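Local coordinates for protein glutathione S-transferase-3 (Necator americanus, PDB 3W8S) that probably conjugates glutathione to electrophilic compounds, releasing a halide anion from halogenated substrates, as a sigma-class glutathione transferase, at residues A[52-57]-A[68-73]. Numbering follows the deposited sequence.
Sequences PVLEVD and ARFVAK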
loop_
_atom_site.group_PDB
_atom_site.type_symbol
_atom_site.label_atom_id
_atom_site.label_comp_id
_atom_site.label_asym_id
_atom_site.label_seq_id
_atom_site.Cartn_x
_atom_site.Cartn_y
_atom_site.Cartn_z
ATOM N N PRO A 52 5.177 8.591 -9.054
ATOM C CA PRO A 52 5.505 8.176 -10.439
ATOM C C PRO A 52 4.306 7.607 -11.224
ATOM O O PRO A 52 3.325 7.115 -10.618
ATOM C CB PRO A 52 6.537 7.004 -10.249
ATOM C CG PRO A 52 6.191 6.470 -8.869
ATOM C CD PRO A 52 5.781 7.703 -8.042
ATOM N N VAL A 53 4.438 7.622 -12.553
ATOM C CA VAL A 53 3.481 6.963 -13.440
ATOM C C VAL A 53 4.278 6.119 -14.453
ATOM O O VAL A 53 5.241 6.584 -15.055
ATOM C CB VAL A 53 2.594 7.970 -14.196
ATOM C CG1 VAL A 53 1.738 7.264 -15.301
ATOM C CG2 VAL A 53 1.656 8.687 -13.212
ATOM N N LEU A 54 3.825 4.879 -14.661
ATOM C CA LEU A 54 4.426 4.048 -15.677
ATOM C C LEU A 54 3.469 4.055 -16.892
ATOM O O LEU A 54 2.265 3.936 -16.728
ATOM C CB LEU A 54 4.580 2.581 -15.182
ATOM C CG LEU A 54 5.328 1.610 -16.141
ATOM C CD1 LEU A 54 6.808 1.882 -16.064
ATOM C CD2 LEU A 54 5.110 0.119 -15.732
ATOM N N GLU A 55 4.029 4.171 -18.087
ATOM C CA GLU A 55 3.228 3.987 -19.279
ATOM C C GLU A 55 3.690 2.693 -20.012
ATOM O O GLU A 55 4.879 2.492 -20.218
ATOM C CB GLU A 55 3.375 5.275 -20.165
ATOM C CG GLU A 55 2.268 5.362 -21.182
ATOM C CD GLU A 55 2.351 6.690 -21.931
ATOM O OE1 GLU A 55 2.416 7.746 -21.273
ATOM O OE2 GLU A 55 2.407 6.640 -23.152
ATOM N N VAL A 56 2.765 1.767 -20.260
ATOM C CA VAL A 56 3.116 0.421 -20.755
ATOM C C VAL A 56 2.368 0.353 -22.106
ATOM O O VAL A 56 1.136 0.324 -22.098
ATOM C CB VAL A 56 2.499 -0.728 -19.885
ATOM C CG1 VAL A 56 2.917 -2.108 -20.437
ATOM C CG2 VAL A 56 2.911 -0.581 -18.452
ATOM N N ASP A 57 3.098 0.388 -23.217
ATOM C CA ASP A 57 2.520 0.568 -24.563
ATOM C C ASP A 57 1.401 1.589 -24.561
ATOM O O ASP A 57 0.305 1.274 -24.974
ATOM C CB ASP A 57 1.996 -0.758 -25.160
ATOM C CG ASP A 57 3.103 -1.747 -25.423
ATOM O OD1 ASP A 57 4.218 -1.367 -25.866
ATOM O OD2 ASP A 57 2.879 -2.900 -25.091
ATOM N N ALA A 68 5.754 -1.009 -9.093
ATOM C CA ALA A 68 6.893 -1.881 -8.768
ATOM C C ALA A 68 6.432 -3.332 -8.841
ATOM O O ALA A 68 7.127 -4.194 -9.406
ATOM C CB ALA A 68 7.461 -1.578 -7.390
ATOM N N ARG A 69 5.260 -3.603 -8.259
ATOM C CA ARG A 69 4.727 -4.969 -8.285
ATOM C C ARG A 69 4.480 -5.464 -9.725
ATOM O O ARG A 69 4.826 -6.588 -10.057
ATOM C CB ARG A 69 3.418 -5.168 -7.405
ATOM C CG ARG A 69 2.940 -6.620 -7.370
ATOM C CD ARG A 69 1.648 -6.798 -6.571
ATOM N NE ARG A 69 1.916 -6.231 -5.261
ATOM C CZ ARG A 69 1.510 -5.056 -4.800
ATOM N NH1 ARG A 69 0.712 -4.214 -5.501
ATOM N NH2 ARG A 69 1.960 -4.729 -3.634
ATOM N N PHE A 70 3.836 -4.640 -10.518
ATOM C CA PHE A 70 3.574 -4.967 -11.908
ATOM C C PHE A 70 4.884 -5.362 -12.662
ATOM O O PHE A 70 4.924 -6.427 -13.309
ATOM C CB PHE A 70 2.948 -3.772 -12.632
ATOM C CG PHE A 70 2.716 -4.022 -14.124
ATOM C CD1 PHE A 70 1.693 -4.866 -14.552
ATOM C CD2 PHE A 70 3.515 -3.388 -15.086
ATOM C CE1 PHE A 70 1.487 -5.126 -15.925
ATOM C CE2 PHE A 70 3.335 -3.652 -16.459
ATOM C CZ PHE A 70 2.295 -4.515 -16.886
ATOM N N VAL A 71 5.918 -4.508 -12.573
ATOM C CA VAL A 71 7.222 -4.738 -13.247
ATOM C C VAL A 71 7.935 -5.963 -12.613
ATOM O O VAL A 71 8.487 -6.842 -13.356
ATOM C CB VAL A 71 8.074 -3.438 -13.173
ATOM C CG1 VAL A 71 9.451 -3.622 -13.754
ATOM C CG2 VAL A 71 7.412 -2.394 -14.122
ATOM N N ALA A 72 7.947 -6.025 -11.277
ATOM C CA ALA A 72 8.582 -7.166 -10.629
ATOM C C ALA A 72 7.921 -8.467 -11.093
ATOM O O ALA A 72 8.618 -9.449 -11.258
ATOM C CB ALA A 72 8.511 -7.060 -9.123
ATOM N N LYS A 73 6.596 -8.491 -11.288
ATOM C CA LYS A 73 5.930 -9.759 -11.635
ATOM C C LYS A 73 6.332 -10.099 -13.110
ATOM O O LYS A 73 6.537 -11.283 -13.434
ATOM C CB LYS A 73 4.354 -9.739 -11.497
ATOM C CG LYS A 73 3.734 -9.933 -10.043
ATOM C CD LYS A 73 2.148 -9.738 -9.878
ATOM C CE LYS A 73 1.603 -9.780 -8.438
ATOM N NZ LYS A 73 2.602 -10.201 -7.321
#
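Leu54 and Val56 meet Phe70 and Val71 in a buried, wholly apolar strand-to-helix packing inside the thioredoxin-like N-terminal domain of this glutathione transferase. Strand 53-56 belongs to the four-stranded mixed sheet, and helix 64-75 lies against one face of it; the axes of the two short segments approach to 10.7 Å at an angle of 41°. Leu54 and Val56, two residues apart, both point toward the helix. No hydrogen bond joins the segments; methyl groups and one ring do the touching. Leu54 uses a single branch, CD2, which faces both consecutive helix residues, 3.8 Å from Val71 CG2 and 3.9 Å from Phe70 CD2. Phe70 has CG anti to its own N (chi1 177°), which carries the ring out from the helix toward the strand. Leu61 of strand 59-62 and Phe22 of helix 16-25 extend this core, Phe22 touching both Leu54 and Val71. A second copy of the protein in the assembly adds its Phe83 on Val56 and its Ala86 on Phe70. Just before the strand, Pro52, which follows a cis peptide bond, touches the bound glutathione. Farther along, Val56 approaches the ring obliquely, its CG2 3.7 Å from Phe70 CE2.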